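Local coordinates for transcriptional regulator AefR (Pseudomonas syringae pv. tomato, PDB 3CDL), which probably binds DNA at cis-regulatory sites as a TetR-family transcription factor, pairing a helix-turn-helix DNA-binding region with an all-helical C-terminal domain, at residues F102-R107 with A167-V172. Sequence-based numbering, arbitrary orientation.
Sequences FLDLAR and AFWPQV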
ATOM      1  N   PHE B 102      12.191   8.150  -7.029  1.00 49.74           N
ATOM      2  CA  PHE B 102      11.633   7.872  -5.715  1.00 49.35           C
ATOM      3  C   PHE B 102      10.757   6.612  -5.759  1.00 49.07           C
ATOM      4  O   PHE B 102      10.855   5.747  -4.896  1.00 48.80           O
ATOM      5  CB  PHE B 102      10.861   9.096  -5.207  1.00 49.26           C
ATOM      6  CG  PHE B 102      10.141   8.878  -3.912  1.00 50.05           C
ATOM      7  CD1 PHE B 102       8.857   8.331  -3.889  1.00 49.12           C
ATOM      8  CD2 PHE B 102      10.733   9.237  -2.703  1.00 51.29           C
ATOM      9  CE1 PHE B 102       8.202   8.123  -2.697  1.00 48.57           C
ATOM     10  CE2 PHE B 102      10.056   9.028  -1.497  1.00 49.96           C
ATOM     11  CZ  PHE B 102       8.793   8.471  -1.505  1.00 48.17           C
ATOM     12  N   LEU B 103       9.909   6.496  -6.772  1.00 49.05           N
ATOM     13  CA  LEU B 103       9.090   5.294  -6.905  1.00 48.92           C
ATOM     14  C   LEU B 103       9.940   4.045  -6.975  1.00 48.69           C
ATOM     15  O   LEU B 103       9.609   3.033  -6.362  1.00 49.99           O
ATOM     16  CB  LEU B 103       8.142   5.385  -8.099  1.00 48.57           C
ATOM     17  CG  LEU B 103       6.973   6.346  -7.839  1.00 48.63           C
ATOM     18  CD1 LEU B 103       6.251   6.616  -9.129  1.00 49.56           C
ATOM     19  CD2 LEU B 103       5.986   5.881  -6.716  1.00 47.15           C
ATOM     20  N   ASP B 104      11.040   4.130  -7.709  1.00 48.81           N
ATOM     21  CA  ASP B 104      12.009   3.046  -7.803  1.00 48.65           C
ATOM     22  C   ASP B 104      12.575   2.598  -6.461  1.00 47.94           C
ATOM     23  O   ASP B 104      12.564   1.420  -6.159  1.00 48.14           O
ATOM     24  CB  ASP B 104      13.129   3.429  -8.761  1.00 48.61           C
ATOM     25  CG  ASP B 104      12.675   3.401 -10.203  1.00 49.72           C
ATOM     26  OD1 ASP B 104      11.481   3.113 -10.409  1.00 49.84           O
ATOM     27  OD2 ASP B 104      13.492   3.672 -11.118  1.00 49.41           O
ATOM     28  N   LEU B 105      13.070   3.543  -5.670  1.00 47.47           N
ATOM     29  CA  LEU B 105      13.576   3.249  -4.347  1.00 47.10           C
ATOM     30  C   LEU B 105      12.471   2.610  -3.503  1.00 47.26           C
ATOM     31  O   LEU B 105      12.674   1.565  -2.881  1.00 47.62           O
ATOM     32  CB  LEU B 105      14.069   4.540  -3.695  1.00 47.29           C
ATOM     33  CG  LEU B 105      14.185   4.617  -2.167  1.00 46.82           C
ATOM     34  CD1 LEU B 105      15.587   4.334  -1.761  1.00 46.21           C
ATOM     35  CD2 LEU B 105      13.811   5.983  -1.708  1.00 46.84           C
ATOM     36  N   ALA B 106      11.306   3.253  -3.494  1.00 47.00           N
ATOM     37  CA  ALA B 106      10.150   2.763  -2.791  1.00 46.54           C
ATOM     38  C   ALA B 106       9.884   1.299  -3.135  1.00 46.90           C
ATOM     39  O   ALA B 106       9.689   0.471  -2.236  1.00 45.91           O
ATOM     40  CB  ALA B 106       8.961   3.609  -3.134  1.00 46.48           C
ATOM     41  N   ARG B 107       9.881   0.995  -4.436  1.00 46.86           N
ATOM     42  CA  ARG B 107       9.655  -0.367  -4.906  1.00 47.63           C
ATOM     43  C   ARG B 107      10.675  -1.353  -4.327  1.00 47.35           C
ATOM     44  O   ARG B 107      10.309  -2.338  -3.674  1.00 46.81           O
ATOM     45  CB  ARG B 107       9.705  -0.424  -6.422  1.00 47.70           C
ATOM     46  CG  ARG B 107       8.361  -0.527  -7.078  1.00 51.13           C
ATOM     47  CD  ARG B 107       8.492  -0.533  -8.599  1.00 56.93           C
ATOM     48  NE  ARG B 107       9.063   0.731  -9.094  1.00 60.34           N
ATOM     49  CZ  ARG B 107       8.365   1.672  -9.733  1.00 63.03           C
ATOM     50  NH1 ARG B 107       7.072   1.491  -9.979  1.00 63.82           N
ATOM     51  NH2 ARG B 107       8.959   2.792 -10.144  1.00 63.51           N
ATOM     52  N   ALA B 167      -1.295   7.946  -6.109  1.00 46.42           N
ATOM     53  CA  ALA B 167       0.003   8.368  -6.578  1.00 46.05           C
ATOM     54  C   ALA B 167       1.162   7.581  -5.954  1.00 46.35           C
ATOM     55  O   ALA B 167       2.342   7.891  -6.192  1.00 47.20           O
ATOM     56  CB  ALA B 167       0.166   9.859  -6.362  1.00 45.72           C
ATOM     57  N   PHE B 168       0.862   6.561  -5.161  1.00 46.03           N
ATOM     58  CA  PHE B 168       1.960   5.789  -4.597  1.00 46.22           C
ATOM     59  C   PHE B 168       1.784   4.288  -4.783  1.00 46.78           C
ATOM     60  O   PHE B 168       2.458   3.702  -5.641  1.00 47.37           O
ATOM     61  CB  PHE B 168       2.224   6.193  -3.162  1.00 45.58           C
ATOM     62  CG  PHE B 168       3.377   5.479  -2.542  1.00 47.46           C
ATOM     63  CD1 PHE B 168       4.699   5.868  -2.831  1.00 48.97           C
ATOM     64  CD2 PHE B 168       3.155   4.421  -1.652  1.00 47.50           C
ATOM     65  CE1 PHE B 168       5.781   5.205  -2.256  1.00 48.48           C
ATOM     66  CE2 PHE B 168       4.213   3.751  -1.081  1.00 48.45           C
ATOM     67  CZ  PHE B 168       5.541   4.153  -1.375  1.00 48.32           C
ATOM     68  N   TRP B 169       0.882   3.670  -4.017  1.00 46.68           N
ATOM     69  CA  TRP B 169       0.603   2.243  -4.169  1.00 46.77           C
ATOM     70  C   TRP B 169       0.384   1.701  -5.597  1.00 47.21           C
ATOM     71  O   TRP B 169       1.016   0.726  -5.955  1.00 47.66           O
ATOM     72  CB  TRP B 169      -0.519   1.815  -3.233  1.00 46.43           C
ATOM     73  CG  TRP B 169      -0.135   2.049  -1.790  1.00 46.03           C
ATOM     74  CD1 TRP B 169      -0.732   2.908  -0.905  1.00 46.82           C
ATOM     75  CD2 TRP B 169       0.933   1.419  -1.081  1.00 43.50           C
ATOM     76  NE1 TRP B 169      -0.100   2.845   0.333  1.00 47.22           N
ATOM     77  CE2 TRP B 169       0.928   1.944   0.247  1.00 46.31           C
ATOM     78  CE3 TRP B 169       1.911   0.480  -1.434  1.00 42.62           C
ATOM     79  CZ2 TRP B 169       1.855   1.536   1.225  1.00 45.92           C
ATOM     80  CZ3 TRP B 169       2.844   0.076  -0.457  1.00 45.12           C
ATOM     81  CH2 TRP B 169       2.799   0.598   0.853  1.00 45.54           C
ATOM     82  N   PRO B 170      -0.522   2.293  -6.413  1.00 47.69           N
ATOM     83  CA  PRO B 170      -0.576   1.777  -7.786  1.00 47.52           C
ATOM     84  C   PRO B 170       0.772   1.703  -8.486  1.00 47.76           C
ATOM     85  O   PRO B 170       1.038   0.750  -9.216  1.00 47.64           O
ATOM     86  CB  PRO B 170      -1.513   2.769  -8.490  1.00 47.70           C
ATOM     87  CG  PRO B 170      -2.485   3.134  -7.416  1.00 46.56           C
ATOM     88  CD  PRO B 170      -1.565   3.322  -6.197  1.00 48.30           C
ATOM     89  N   GLN B 171       1.624   2.692  -8.245  1.00 47.96           N
ATOM     90  CA  GLN B 171       2.888   2.767  -8.947  1.00 48.01           C
ATOM     91  C   GLN B 171       3.905   1.756  -8.386  1.00 48.26           C
ATOM     92  O   GLN B 171       4.682   1.136  -9.137  1.00 46.81           O
ATOM     93  CB  GLN B 171       3.444   4.197  -8.895  1.00 47.76           C
ATOM     94  CG  GLN B 171       2.680   5.195  -9.749  1.00 47.25           C
ATOM     95  CD  GLN B 171       1.363   5.655  -9.112  1.00 45.83           C
ATOM     96  OE1 GLN B 171       1.130   5.432  -7.941  1.00 44.72           O
ATOM     97  NE2 GLN B 171       0.502   6.291  -9.903  1.00 44.26           N
ATOM     98  N   VAL B 172       3.869   1.592  -7.065  1.00 48.32           N
ATOM     99  CA  VAL B 172       4.799   0.731  -6.362  1.00 48.60           C
ATOM    100  C   VAL B 172       4.379  -0.717  -6.571  1.00 50.22           C
ATOM    101  O   VAL B 172       5.214  -1.593  -6.724  1.00 51.11           O
ATOM    102  CB  VAL B 172       4.880   1.098  -4.832  1.00 48.24           C
ATOM    103  CG1 VAL B 172       5.359  -0.075  -3.984  1.00 47.10           C
ATOM    104  CG2 VAL B 172       5.752   2.312  -4.603  1.00 46.31           C
TER
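Phe168 reaches across to helix 100-114 with the CD1-CE1 side of its ring: CE1 lies 3.7 Å from Ala106 CB and 3.8 Å from Phe102 CE1, the two phenylalanine side chains crossing at about a right angle. Its CG stands anti to the backbone N (chi1 -178°), which sends the ring out from the break between helices 152-167 and 169-174. Val172 CG2 supports one face of that ring, offset toward the rim, and also packs 3.8 Å from Ala106 CB. Next to the ring, the two methyls of Leu103 both abut Gln171 CB, CD1 and CD2 each 3.7 Å from it, while CD2 also approaches Phe168 CD1.

Polar groups line the other border. Arg107 lays its CG 3.3 Å from Val172 O, and a bend at chi3 (-63°) turns the guanidinium so that NH1 comes edge-on to within 2.6 Å of Gln171 O. One turn back, Asp104 OD1 takes a hydrogen bond from Arg107 NH2, part of a salt bridge with the acceptor in the guanidinium plane, which should help fix the group's rotation. The Gln171 amide turns elsewhere, its NE2 donating to Phe166 O and Ala177 O and so tying the short helix to the chain on both sides.

Phe168 CD2 sits over the centre of the Trp169 ring, and Trp169 in turn stacks on Trp169 of the second subunit. Asp104 and Leu105 rest on Ile19 of helix 9-24, while Phe102, Leu105 and Ala106 touch Leu64 of helix 53-64, so this buried contact joins the short helix at the subunit interface to one packed against the N-terminal region.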